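Local coordinates for ornithine decarboxylase (Entamoeba histolytica, PDB 4AIB), which probably catalyses the pyridoxal-phosphate-dependent decarboxylation of L-ornithine to putrescine, the entry step of polyamine synthesis, and is active only as a homodimer, at residues Thr201-Val207 against Leu246-Glu250; Arg42-Met47 against Phe232-Ala236; Ser271-Lys276 against Glu288-Asp293; Phe31-Val36 against His63-Leu68. All coordinates share one frame; numbering follows the deposited sequence.

Contact 1 (Thr201-Val207 against Leu246-Glu250); sequences TKARNTV and LEFPE
R204 reaches from helix 194-212 to the loop that follows helix 232-245 and uses its guanidinium to collect two backbone carbonyls there. The main bond runs from R204 NE to L246 O, 2.9 Å long with an N-H...O angle of 140°. The oxygen lies close to the guanidinium plane, whereas the nitrogen stands well above the carbonyl plane. E247 O, one residue on, receives R204 NE and R204 NH2 together, both at 3.0 Å, but both bonds are weak because they are strongly bent. Carbonyls where a chain leaves a helix commonly lack the amide of a following turn, and E247 departs here with a positive phi of 55°; arginine, with several N-H groups on a long arm, is well suited to serve them.

The arm itself is greasy enough to pack. With CG anti to the backbone N and a bend at chi2 (70°), R204 lays CD over the centre of the F248 ring, 3.5 Å from the centroid, in a CH-pi contact. P249 CD sits over one guanidinium face, 3.8 Å from R204 CZ. L246 spreads CD2 against T201 CG2 at 3.9 Å, while T201 OG1 is satisfied within its own helix by T197 O.

V207 CG2 touches the edge of F248, and V207 CG1 meets P249 CG. Both V207 and F248 also pack on I220 of strand 219-221, and F248 meets F254 of strand 253-256 edge-to-face, so F248 lies between helix 194-212 and the neighbouring strands 219-221 and 253-256 of the parallel barrel.

Contact 2 (Arg42-Met47 against Phe232-Ala236); sequences RWKKNM and FEEFA
E233 OE2 is gripped by two nitrogens of R42, NE and NH2, each at 2.8 Å, in a side-on salt bridge in which both donors go to the same oxygen. Guanidinium and carboxylate are nearly coplanar, 14° apart. NH2 takes the anti lone pair of OE2, and NE comes from the syn side, somewhat out of the carboxylate plane. The other oxygen is engaged too: N46 ND2 donates to E233 OE1 at 3.0 Å, approaching from above the carboxylate plane, and also makes a weak bond back to R42 O in its own helix. Three N-H groups therefore restrict the rotation of a carboxylate on an otherwise exposed residue; the positive charge of R42 would be expected to favour the ionised carboxylate, and the neutral N46 amide adds a further donor.

R42 gets there fully stretched, its CG anti to the backbone N (chi1 -174°) and the chain straight through NE, and it slides past F232 in the opposite direction. F232 CD2 lies over one face of the guanidinium, 3.4 Å from R42 NE, the two planes being steeply inclined. Further in, the contact turns apolar. The edge of the F232 ring meets W43, with F232 CZ 3.8 Å from W43 CE3, and the small A236 allows close approach: its CB is 3.6 Å from N46 CB and 3.5 Å from M47 CG. W43 NE1 is bonded to V50 O, and Y261 stacks on F232.

The short helical segments cross at -42°, as neighbours in the helical layer outside the strands of a TIM barrel. Helix 33-46 leads into strand 50-55 and helix 232-245 into strand 253-256, and those two neighbouring strands close the barrel.

Contact 3 (Ser271-Lys276 against Glu288-Asp293); sequences SSLHGK and EYTSGD
K276 lies side by side with Y289, both pointing the same way, and its methylenes CG and CD each rest 3.7 Å from Y289 CE1. The long lysine suits this place: its apolar part lines the ring while K276 NZ bonds to M348 O, and Y289 OH bonds to M348 N. On the same face L273 sets CD2 3.8 Å from Y289 CB. These pairings belong to the long beta hairpin 267-281/284-291 of the C-terminal beta domain, and its antiparallel register slips by one residue at a beta bulge. L273 faces S291 and K276 faces Y289, both non-hydrogen-bonded pairs. Between them T290 serves two residues: H274 N donates to T290 O at 3.0 Å, almost straight (176°), and T290 N donates to G275 O at 3.1 Å. Beyond S291, G292 N donates to S272 O at 2.9 Å. G275, having no side chain, lets its CA come 4.0 Å from T290 CB. H274 is on the other face, its CG between backbone N and carbonyl carbon (chi1 58°), which folds the ring back over T290 O and brings H274 CE1 within 3.7 Å of T290 CG2. K129 of the second subunit donates NZ to H274 O.

Contact 4 (Phe31-Val36 against His63-Leu68); sequences FDTEGV and HLVKLL
The passage from the beta domain into the pyridoxal-binding TIM barrel forms this contact: strand 27-31 ends at F31, D32 caps helix 33-46, and helix 62-70 of the barrel packs alongside. D32 is well chosen as N-cap because its short carboxylate can turn back, OD1 accepting a weak bond from G35 N at 3.1 Å, while OD2 is taken by H268 NE2. Across the interface no hydrogen bond is made; a phenyl ring and the methyls of T33, V36 and three leucines fill it. F31, with CG anti to the backbone N (chi1 -174°), extends its ring to the start of helix 62-70, where CE1 comes 4.1 Å from L64 CB and H63 CB lies over one ring face. F267 meets F31 from the beta domain.

L67 is central to the packing: its methyl CD2 touches F31 CZ at 3.8 Å, T33 CG2 at 3.7 Å and V36 CB at 3.7 Å. V36 and L67 meet tip to tip, and valine, branching at CB, offers two methyls to the leucines. V36 CG2 packs on L64 CD1 at 3.8 Å, which also touches V36 CG1, and V36 CG1 lies 3.8 Å from L68 CD2.

Contacts 1 and 2 lie in the pyridoxal-binding barrel, contact 4 joins it to the beta domain, and contact 3 lies within the beta domain. Helix 33-46 ties contacts 2 and 4 together: its start packs in contact 4 and its end in contact 2, with centres about 19 Å apart. Helix 232-245 similarly opens in contact 2 and runs toward the loop of contact 1, the centres being about 21 Å apart. Contacts 1 and 3 lie on opposite sides of the chain's centre, their centres about 53 Å apart. Contact 4 comes nearest the predicted cofactor lysine, the L64 side chain being about 11 Å from that of K57, which carries no cofactor here. Contact 3 alone of the four touches the second subunit.

Contact 1 (Thr201-Val207 against Leu246-Glu250)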
loop_
_atom_site.group_PDB
_atom_site.type_symbol
_atom_site.label_atom_id
_atom_site.label_comp_id
_atom_site.label_asym_id
_atom_site.label_seq_id
_atom_site.Cartn_x
_atom_site.Cartn_y
_atom_site.Cartn_z
ATOM N N THR A 201 -11.801 15.516 -29.207
ATOM C CA THR A 201 -12.018 15.449 -30.652
ATOM C C THR A 201 -12.174 13.991 -31.088
ATOM O O THR A 201 -12.986 13.678 -31.962
ATOM C CB THR A 201 -10.862 16.115 -31.429
ATOM O OG1 THR A 201 -10.546 17.379 -30.833
ATOM C CG2 THR A 201 -11.241 16.334 -32.891
ATOM N N LYS A 202 -11.394 13.112 -30.460
ATOM C CA LYS A 202 -11.475 11.669 -30.680
ATOM C C LYS A 202 -12.802 11.109 -30.162
ATOM O O LYS A 202 -13.364 10.182 -30.750
ATOM C CB LYS A 202 -10.292 10.971 -30.000
ATOM C CG LYS A 202 -10.128 9.496 -30.334
ATOM C CD LYS A 202 -8.868 8.937 -29.693
ATOM C CE LYS A 202 -8.868 7.417 -29.702
ATOM N NZ LYS A 202 -7.581 6.860 -29.200
ATOM N N ALA A 203 -13.294 11.683 -29.063
ATOM C CA ALA A 203 -14.579 11.294 -28.483
ATOM C C ALA A 203 -15.751 11.767 -29.339
ATOM O O ALA A 203 -16.750 11.060 -29.471
ATOM C CB ALA A 203 -14.708 11.823 -27.061
ATOM N N ARG A 204 -15.620 12.963 -29.915
ATOM C CA ARG A 204 -16.646 13.533 -30.792
ATOM C C ARG A 204 -16.848 12.675 -32.042
ATOM O O ARG A 204 -17.976 12.502 -32.513
ATOM C CB ARG A 204 -16.288 14.978 -31.171
ATOM C CG ARG A 204 -17.308 15.695 -32.049
ATOM C CD ARG A 204 -18.595 16.014 -31.300
ATOM N NE ARG A 204 -19.688 16.355 -32.210
ATOM C CZ ARG A 204 -20.561 15.478 -32.703
ATOM N NH1 ARG A 204 -20.482 14.194 -32.378
ATOM N NH2 ARG A 204 -21.517 15.889 -33.525
ATOM N N ASN A 205 -15.748 12.137 -32.564
ATOM C CA ASN A 205 -15.786 11.228 -33.707
ATOM C C ASN A 205 -16.406 9.877 -33.355
ATOM O O ASN A 205 -17.040 9.240 -34.198
ATOM C CB ASN A 205 -14.382 11.030 -34.285
ATOM C CG ASN A 205 -13.783 12.318 -34.825
ATOM O OD1 ASN A 205 -14.444 13.080 -35.531
ATOM N ND2 ASN A 205 -12.518 12.561 -34.500
ATOM N N THR A 206 -16.219 9.452 -32.106
ATOM C CA THR A 206 -16.790 8.201 -31.606
ATOM C C THR A 206 -18.310 8.312 -31.452
ATOM O O THR A 206 -19.031 7.331 -31.645
ATOM C CB THR A 206 -16.141 7.774 -30.269
ATOM O OG1 THR A 206 -14.715 7.863 -30.376
ATOM C CG2 THR A 206 -16.518 6.339 -29.907
ATOM N N VAL A 207 -18.785 9.512 -31.117
ATOM C CA VAL A 207 -20.220 9.788 -30.991
ATOM C C VAL A 207 -20.925 9.640 -32.342
ATOM O O VAL A 207 -21.921 8.921 -32.448
ATOM C CB VAL A 207 -20.490 11.189 -30.388
ATOM C CG1 VAL A 207 -21.972 11.539 -30.447
ATOM C CG2 VAL A 207 -19.997 11.255 -28.951
ATOM N N LEU A 246 -16.714 21.557 -30.878
ATOM C CA LEU A 246 -16.911 20.231 -31.461
ATOM C C LEU A 246 -18.370 19.973 -31.840
ATOM O O LEU A 246 -18.660 19.079 -32.639
ATOM C CB LEU A 246 -16.394 19.139 -30.519
ATOM C CG LEU A 246 -14.872 19.009 -30.382
ATOM C CD1 LEU A 246 -14.515 18.189 -29.153
ATOM C CD2 LEU A 246 -14.244 18.408 -31.634
ATOM N N GLU A 247 -19.273 20.771 -31.267
ATOM C CA GLU A 247 -20.715 20.693 -31.530
ATOM C C GLU A 247 -21.286 19.299 -31.276
ATOM O O GLU A 247 -21.657 18.579 -32.207
ATOM C CB GLU A 247 -21.056 21.188 -32.944
ATOM C CG GLU A 247 -20.893 22.689 -33.139
ATOM C CD GLU A 247 -21.345 23.171 -34.508
ATOM O OE1 GLU A 247 -21.910 22.368 -35.282
ATOM O OE2 GLU A 247 -21.134 24.364 -34.812
ATOM N N PHE A 248 -21.333 18.926 -30.000
ATOM C CA PHE A 248 -21.940 17.672 -29.569
ATOM C C PHE A 248 -23.461 17.750 -29.700
ATOM O O PHE A 248 -24.031 18.840 -29.598
ATOM C CB PHE A 248 -21.549 17.369 -28.120
ATOM C CG PHE A 248 -20.164 16.807 -27.966
ATOM C CD1 PHE A 248 -19.065 17.650 -27.829
ATOM C CD2 PHE A 248 -19.958 15.430 -27.950
ATOM C CE1 PHE A 248 -17.787 17.131 -27.685
ATOM C CE2 PHE A 248 -18.682 14.905 -27.806
ATOM C CZ PHE A 248 -17.595 15.757 -27.674
ATOM N N PRO A 249 -24.125 16.598 -29.936
ATOM C CA PRO A 249 -25.588 16.542 -30.016
ATOM C C PRO A 249 -26.292 17.223 -28.838
ATOM O O PRO A 249 -25.778 17.225 -27.717
ATOM C CB PRO A 249 -25.876 15.041 -30.012
ATOM C CG PRO A 249 -24.686 14.447 -30.680
ATOM C CD PRO A 249 -23.513 15.297 -30.277
ATOM N N GLU A 250 -27.465 17.787 -29.109
ATOM C CA GLU A 250 -28.215 18.579 -28.131
ATOM C C GLU A 250 -28.497 17.827 -26.827
ATOM O O GLU A 250 -28.527 18.429 -25.755
ATOM C CB GLU A 250 -29.520 19.084 -28.759
ATOM C CG GLU A 250 -30.035 20.401 -28.196
ATOM C CD GLU A 250 -30.949 20.221 -26.995
ATOM O OE1 GLU A 250 -31.891 19.400 -27.073
ATOM O OE2 GLU A 250 -30.731 20.911 -25.977
#

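Contact 2 (Arg42-Met47 against Phe232-Ala236)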
loop_
_atom_site.group_PDB
_atom_site.type_symbol
_atom_site.label_atom_id
_atom_site.label_comp_id
_atom_site.label_asym_id
_atom_site.label_seq_id
_atom_site.Cartn_x
_atom_site.Cartn_y
_atom_site.Cartn_z
ATOM N N ARG A 42 -15.416 26.583 -7.137
ATOM C CA ARG A 42 -14.399 26.949 -8.124
ATOM C C ARG A 42 -14.601 26.146 -9.408
ATOM O O ARG A 42 -14.426 26.670 -10.511
ATOM C CB ARG A 42 -12.998 26.696 -7.559
ATOM C CG ARG A 42 -11.847 27.178 -8.428
ATOM C CD ARG A 42 -10.528 26.605 -7.933
ATOM N NE ARG A 42 -9.390 27.067 -8.726
ATOM C CZ ARG A 42 -8.144 26.614 -8.598
ATOM N NH1 ARG A 42 -7.854 25.674 -7.707
ATOM N NH2 ARG A 42 -7.183 27.105 -9.369
ATOM N N TRP A 43 -14.968 24.874 -9.250
ATOM C CA TRP A 43 -15.234 23.980 -10.375
ATOM C C TRP A 43 -16.498 24.359 -11.100
ATOM O O TRP A 43 -16.514 24.425 -12.330
ATOM C CB TRP A 43 -15.311 22.531 -9.896
ATOM C CG TRP A 43 -15.590 21.531 -10.996
ATOM C CD1 TRP A 43 -16.801 21.297 -11.647
ATOM C CD2 TRP A 43 -14.645 20.585 -11.606
ATOM N NE1 TRP A 43 -16.669 20.312 -12.591
ATOM C CE2 TRP A 43 -15.406 19.840 -12.618
ATOM C CE3 TRP A 43 -13.297 20.292 -11.425
ATOM C CZ2 TRP A 43 -14.823 18.854 -13.398
ATOM C CZ3 TRP A 43 -12.719 19.293 -12.220
ATOM C CH2 TRP A 43 -13.467 18.593 -13.182
ATOM N N LYS A 44 -17.564 24.605 -10.339
ATOM C CA LYS A 44 -18.871 24.963 -10.898
ATOM C C LYS A 44 -18.854 26.301 -11.638
ATOM O O LYS A 44 -19.659 26.526 -12.544
ATOM C CB LYS A 44 -19.939 24.992 -9.800
ATOM C CG LYS A 44 -20.399 23.621 -9.331
ATOM C CD LYS A 44 -21.572 23.735 -8.369
ATOM C CE LYS A 44 -22.091 22.369 -7.947
ATOM N NZ LYS A 44 -22.802 21.658 -9.046
ATOM N N LYS A 45 -17.935 27.179 -11.242
ATOM C CA LYS A 45 -17.795 28.502 -11.844
ATOM C C LYS A 45 -17.045 28.436 -13.176
ATOM O O LYS A 45 -17.423 29.100 -14.143
ATOM C CB LYS A 45 -17.078 29.447 -10.874
ATOM C CG LYS A 45 -17.000 30.896 -11.326
ATOM C CD LYS A 45 -16.232 31.736 -10.319
ATOM C CE LYS A 45 -15.940 33.128 -10.855
ATOM N NZ LYS A 45 -14.931 33.110 -11.951
ATOM N N ASN A 46 -15.984 27.634 -13.215
ATOM C CA ASN A 46 -15.137 27.532 -14.402
ATOM C C ASN A 46 -15.586 26.479 -15.414
ATOM O O ASN A 46 -15.385 26.647 -16.619
ATOM C CB ASN A 46 -13.675 27.334 -14.003
ATOM C CG ASN A 46 -12.990 28.639 -13.644
ATOM O OD1 ASN A 46 -12.747 29.484 -14.507
ATOM N ND2 ASN A 46 -12.674 28.809 -12.365
ATOM N N MET A 47 -16.190 25.399 -14.920
ATOM C CA MET A 47 -16.763 24.358 -15.778
ATOM C C MET A 47 -18.253 24.162 -15.480
ATOM O O MET A 47 -18.626 23.247 -14.738
ATOM C CB MET A 47 -16.001 23.035 -15.620
ATOM C CG MET A 47 -14.577 23.069 -16.150
ATOM S SD MET A 47 -13.669 21.533 -15.894
ATOM C CE MET A 47 -14.238 20.559 -17.284
ATOM N N PHE A 232 -5.491 26.011 -13.585
ATOM C CA PHE A 232 -6.868 25.487 -13.612
ATOM C C PHE A 232 -7.940 26.371 -14.256
ATOM O O PHE A 232 -8.746 25.885 -15.052
ATOM C CB PHE A 232 -7.300 25.073 -12.196
ATOM C CG PHE A 232 -8.693 24.513 -12.121
ATOM C CD1 PHE A 232 -8.959 23.210 -12.533
ATOM C CD2 PHE A 232 -9.741 25.284 -11.628
ATOM C CE1 PHE A 232 -10.243 22.693 -12.463
ATOM C CE2 PHE A 232 -11.027 24.771 -11.555
ATOM C CZ PHE A 232 -11.278 23.473 -11.973
ATOM N N GLU A 233 -7.948 27.654 -13.896
ATOM C CA GLU A 233 -8.877 28.636 -14.464
ATOM C C GLU A 233 -8.807 28.641 -15.994
ATOM O O GLU A 233 -9.834 28.713 -16.673
ATOM C CB GLU A 233 -8.580 30.045 -13.929
ATOM C CG GLU A 233 -8.054 30.112 -12.497
ATOM C CD GLU A 233 -9.114 29.841 -11.442
ATOM O OE1 GLU A 233 -10.250 30.342 -11.577
ATOM O OE2 GLU A 233 -8.801 29.136 -10.461
ATOM N N GLU A 234 -7.586 28.557 -16.518
ATOM C CA GLU A 234 -7.327 28.525 -17.957
ATOM C C GLU A 234 -7.592 27.147 -18.563
ATOM O O GLU A 234 -8.135 27.045 -19.665
ATOM C CB GLU A 234 -5.883 28.946 -18.248
ATOM C CG GLU A 234 -5.549 30.377 -17.859
ATOM C CD GLU A 234 -4.218 30.848 -18.418
ATOM O OE1 GLU A 234 -3.255 30.052 -18.454
ATOM O OE2 GLU A 234 -4.138 32.028 -18.818
ATOM N N PHE A 235 -7.198 26.097 -17.843
ATOM C CA PHE A 235 -7.398 24.716 -18.287
ATOM C C PHE A 235 -8.882 24.372 -18.392
ATOM O O PHE A 235 -9.291 23.630 -19.286
ATOM C CB PHE A 235 -6.675 23.741 -17.347
ATOM C CG PHE A 235 -6.855 22.287 -17.706
ATOM C CD1 PHE A 235 -6.517 21.814 -18.972
ATOM C CD2 PHE A 235 -7.343 21.385 -16.766
ATOM C CE1 PHE A 235 -6.678 20.475 -19.296
ATOM C CE2 PHE A 235 -7.504 20.045 -17.084
ATOM C CZ PHE A 235 -7.171 19.590 -18.350
ATOM N N ALA A 236 -9.677 24.923 -17.477
ATOM C CA ALA A 236 -11.126 24.745 -17.481
ATOM C C ALA A 236 -11.780 25.536 -18.608
ATOM O O ALA A 236 -12.819 25.136 -19.132
ATOM C CB ALA A 236 -11.709 25.152 -16.139
#

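Contact 3 (Ser271-Lys276 against Glu288-Asp293)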
loop_
_atom_site.group_PDB
_atom_site.type_symbol
_atom_site.label_atom_id
_atom_site.label_comp_id
_atom_site.label_asym_id
_atom_site.label_seq_id
_atom_site.Cartn_x
_atom_site.Cartn_y
_atom_site.Cartn_z
ATOM N N SER A 271 1.205 15.594 12.308
ATOM C CA SER A 271 1.928 14.448 12.854
ATOM C C SER A 271 2.889 14.819 13.984
ATOM O O SER A 271 3.361 15.953 14.068
ATOM C CB SER A 271 2.659 13.708 11.733
ATOM O OG SER A 271 1.743 13.299 10.730
ATOM N N SER A 272 3.157 13.852 14.856
ATOM C CA SER A 272 4.053 14.042 15.994
ATOM C C SER A 272 5.404 13.381 15.735
ATOM O O SER A 272 5.529 12.545 14.838
ATOM C CB SER A 272 3.425 13.461 17.261
ATOM O OG SER A 272 3.195 12.071 17.113
ATOM N N LEU A 273 6.404 13.751 16.532
ATOM C CA LEU A 273 7.749 13.197 16.397
ATOM C C LEU A 273 8.090 12.231 17.526
ATOM O O LEU A 273 7.870 12.531 18.702
ATOM C CB LEU A 273 8.792 14.316 16.335
ATOM C CG LEU A 273 8.754 15.273 15.140
ATOM C CD1 LEU A 273 9.653 16.469 15.405
ATOM C CD2 LEU A 273 9.151 14.573 13.847
ATOM N N HIS A 274 8.627 11.071 17.154
ATOM C CA HIS A 274 9.068 10.069 18.123
ATOM C C HIS A 274 10.404 9.475 17.752
ATOM O O HIS A 274 10.610 8.261 17.846
ATOM C CB HIS A 274 8.000 8.990 18.317
ATOM C CG HIS A 274 7.621 8.260 17.048
ATOM N ND1 HIS A 274 8.227 7.124 16.660
ATOM C CD2 HIS A 274 6.658 8.542 16.081
ATOM C CE1 HIS A 274 7.685 6.698 15.504
ATOM N NE2 HIS A 274 6.725 7.568 15.150
ATOM N N GLY A 275 11.330 10.337 17.336
ATOM C CA GLY A 275 12.676 9.908 16.964
ATOM C C GLY A 275 13.533 10.998 16.347
ATOM O O GLY A 275 13.053 11.797 15.537
ATOM N N LYS A 276 14.809 11.023 16.729
ATOM C CA LYS A 276 15.754 12.018 16.224
ATOM C C LYS A 276 17.174 11.463 16.115
ATOM O O LYS A 276 17.621 10.700 16.974
ATOM C CB LYS A 276 15.744 13.268 17.112
ATOM C CG LYS A 276 16.384 14.494 16.476
ATOM C CD LYS A 276 16.195 15.746 17.321
ATOM C CE LYS A 276 17.253 15.879 18.405
ATOM N NZ LYS A 276 17.121 17.166 19.143
ATOM N N GLU A 288 17.846 13.839 11.154
ATOM C CA GLU A 288 16.822 12.868 10.775
ATOM C C GLU A 288 15.710 12.801 11.815
ATOM O O GLU A 288 15.971 12.782 13.018
ATOM C CB GLU A 288 17.441 11.481 10.578
ATOM C CG GLU A 288 18.228 11.324 9.284
ATOM C CD GLU A 288 19.104 10.084 9.270
ATOM O OE1 GLU A 288 18.605 8.994 9.621
ATOM O OE2 GLU A 288 20.292 10.195 8.898
ATOM N N TYR A 289 14.468 12.767 11.340
ATOM C CA TYR A 289 13.307 12.697 12.220
ATOM C C TYR A 289 12.414 11.513 11.878
ATOM O O TYR A 289 12.365 11.066 10.731
ATOM C CB TYR A 289 12.504 13.999 12.160
ATOM C CG TYR A 289 13.241 15.200 12.708
ATOM C CD1 TYR A 289 13.247 15.473 14.076
ATOM C CD2 TYR A 289 13.930 16.066 11.861
ATOM C CE1 TYR A 289 13.921 16.573 14.583
ATOM C CE2 TYR A 289 14.606 17.169 12.358
ATOM C CZ TYR A 289 14.597 17.418 13.718
ATOM O OH TYR A 289 15.268 18.511 14.217
ATOM N N THR A 290 11.717 11.002 12.887
ATOM C CA THR A 290 10.779 9.909 12.687
ATOM C C THR A 290 9.375 10.366 13.071
ATOM O O THR A 290 9.065 10.574 14.248
ATOM C CB THR A 290 11.206 8.643 13.455
ATOM O OG1 THR A 290 12.572 8.348 13.141
ATOM C CG2 THR A 290 10.339 7.453 13.065
ATOM N N SER A 291 8.547 10.538 12.047
ATOM C CA SER A 291 7.196 11.058 12.196
ATOM C C SER A 291 6.189 9.937 12.423
ATOM O O SER A 291 6.364 8.829 11.918
ATOM C CB SER A 291 6.818 11.858 10.956
ATOM O OG SER A 291 5.478 12.287 11.031
ATOM N N GLY A 292 5.125 10.246 13.163
ATOM C CA GLY A 292 4.126 9.261 13.592
ATOM C C GLY A 292 3.553 8.342 12.526
ATOM O O GLY A 292 2.434 8.553 12.054
ATOM N N ASP A 293 4.333 7.319 12.169
ATOM C CA ASP A 293 3.956 6.270 11.211
ATOM C C ASP A 293 5.037 5.188 11.126
ATOM O O ASP A 293 6.120 5.334 11.699
ATOM C CB ASP A 293 3.673 6.846 9.814
ATOM C CG ASP A 293 2.188 6.855 9.466
ATOM O OD1 ASP A 293 1.358 6.432 10.301
ATOM O OD2 ASP A 293 1.850 7.285 8.341
#

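Contact 4 (Phe31-Val36 against His63-Leu68)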
loop_
_atom_site.group_PDB
_atom_site.type_symbol
_atom_site.label_atom_id
_atom_site.label_comp_id
_atom_site.label_asym_id
_atom_site.label_seq_id
_atom_site.Cartn_x
_atom_site.Cartn_y
_atom_site.Cartn_z
ATOM N N PHE A 31 -10.211 18.243 9.255
ATOM C CA PHE A 31 -11.151 18.286 8.141
ATOM C C PHE A 31 -11.528 19.725 7.789
ATOM O O PHE A 31 -12.300 20.374 8.501
ATOM C CB PHE A 31 -12.396 17.443 8.452
ATOM C CG PHE A 31 -13.350 17.312 7.296
ATOM C CD1 PHE A 31 -12.945 16.730 6.099
ATOM C CD2 PHE A 31 -14.661 17.760 7.410
ATOM C CE1 PHE A 31 -13.825 16.607 5.035
ATOM C CE2 PHE A 31 -15.547 17.640 6.349
ATOM C CZ PHE A 31 -15.128 17.062 5.160
ATOM N N ASP A 32 -10.962 20.214 6.688
ATOM C CA ASP A 32 -11.211 21.571 6.209
ATOM C C ASP A 32 -12.478 21.596 5.360
ATOM O O ASP A 32 -12.437 21.333 4.156
ATOM C CB ASP A 32 -10.007 22.083 5.407
ATOM C CG ASP A 32 -9.985 23.601 5.267
ATOM O OD1 ASP A 32 -11.005 24.263 5.557
ATOM O OD2 ASP A 32 -8.933 24.138 4.860
ATOM N N THR A 33 -13.599 21.911 6.002
ATOM C CA THR A 33 -14.905 21.939 5.341
ATOM C C THR A 33 -14.971 23.044 4.286
ATOM O O THR A 33 -15.506 22.834 3.196
ATOM C CB THR A 33 -16.049 22.115 6.361
ATOM O OG1 THR A 33 -15.777 21.338 7.533
ATOM C CG2 THR A 33 -17.382 21.688 5.770
ATOM N N GLU A 34 -14.416 24.210 4.615
ATOM C CA GLU A 34 -14.355 25.343 3.688
ATOM C C GLU A 34 -13.441 25.064 2.499
ATOM O O GLU A 34 -13.681 25.562 1.398
ATOM C CB GLU A 34 -13.894 26.612 4.407
ATOM C CG GLU A 34 -14.965 27.277 5.260
ATOM C CD GLU A 34 -14.575 28.673 5.717
ATOM O OE1 GLU A 34 -14.045 29.453 4.896
ATOM O OE2 GLU A 34 -14.808 28.993 6.902
ATOM N N GLY A 35 -12.398 24.269 2.732
ATOM C CA GLY A 35 -11.460 23.866 1.684
ATOM C C GLY A 35 -12.102 22.988 0.624
ATOM O O GLY A 35 -11.737 23.056 -0.552
ATOM N N VAL A 36 -13.057 22.162 1.049
ATOM C CA VAL A 36 -13.828 21.323 0.136
ATOM C C VAL A 36 -14.798 22.188 -0.665
ATOM O O VAL A 36 -14.875 22.069 -1.889
ATOM C CB VAL A 36 -14.620 20.228 0.888
ATOM C CG1 VAL A 36 -15.335 19.306 -0.092
ATOM C CG2 VAL A 36 -13.703 19.419 1.791
ATOM N N HIS A 63 -17.355 11.471 5.679
ATOM C CA HIS A 63 -17.693 12.893 5.789
ATOM C C HIS A 63 -17.463 13.653 4.512
ATOM O O HIS A 63 -18.290 14.482 4.128
ATOM C CB HIS A 63 -16.939 13.550 6.942
ATOM C CG HIS A 63 -17.266 12.967 8.297
ATOM N ND1 HIS A 63 -16.320 12.484 9.122
ATOM C CD2 HIS A 63 -18.485 12.793 8.950
ATOM C CE1 HIS A 63 -16.900 12.030 10.250
ATOM N NE2 HIS A 63 -18.224 12.218 10.141
ATOM N N LEU A 64 -16.341 13.377 3.849
ATOM C CA LEU A 64 -15.992 14.024 2.583
ATOM C C LEU A 64 -16.921 13.594 1.447
ATOM O O LEU A 64 -17.366 14.427 0.654
ATOM C CB LEU A 64 -14.527 13.738 2.218
ATOM C CG LEU A 64 -13.975 14.214 0.866
ATOM C CD1 LEU A 64 -13.975 15.732 0.751
ATOM C CD2 LEU A 64 -12.576 13.660 0.639
ATOM N N VAL A 65 -17.204 12.294 1.382
ATOM C CA VAL A 65 -18.106 11.725 0.377
ATOM C C VAL A 65 -19.525 12.283 0.553
ATOM O O VAL A 65 -20.208 12.577 -0.431
ATOM C CB VAL A 65 -18.109 10.176 0.429
ATOM C CG1 VAL A 65 -19.024 9.590 -0.635
ATOM C CG2 VAL A 65 -16.700 9.630 0.249
ATOM N N LYS A 66 -19.943 12.438 1.808
ATOM C CA LYS A 66 -21.243 13.018 2.150
ATOM C C LYS A 66 -21.317 14.495 1.758
ATOM O O LYS A 66 -22.290 14.928 1.139
ATOM C CB LYS A 66 -21.519 12.856 3.652
ATOM C CG LYS A 66 -22.901 13.299 4.119
ATOM C CD LYS A 66 -23.935 12.194 3.957
ATOM C CE LYS A 66 -25.227 12.539 4.679
ATOM N NZ LYS A 66 -26.207 11.419 4.626
ATOM N N LEU A 67 -20.283 15.252 2.119
ATOM C CA LEU A 67 -20.239 16.695 1.875
ATOM C C LEU A 67 -20.221 17.039 0.386
ATOM O O LEU A 67 -20.914 17.962 -0.046
ATOM C CB LEU A 67 -19.035 17.322 2.589
ATOM C CG LEU A 67 -18.811 18.837 2.514
ATOM C CD1 LEU A 67 -19.892 19.615 3.250
ATOM C CD2 LEU A 67 -17.441 19.172 3.078
ATOM N N LEU A 68 -19.433 16.291 -0.386
ATOM C CA LEU A 68 -19.334 16.496 -1.832
ATOM C C LEU A 68 -20.658 16.222 -2.541
ATOM O O LEU A 68 -21.071 16.991 -3.411
ATOM C CB LEU A 68 -18.224 15.627 -2.430
ATOM C CG LEU A 68 -16.774 16.068 -2.211
ATOM C CD1 LEU A 68 -15.836 14.891 -2.409
ATOM C CD2 LEU A 68 -16.390 17.219 -3.130
#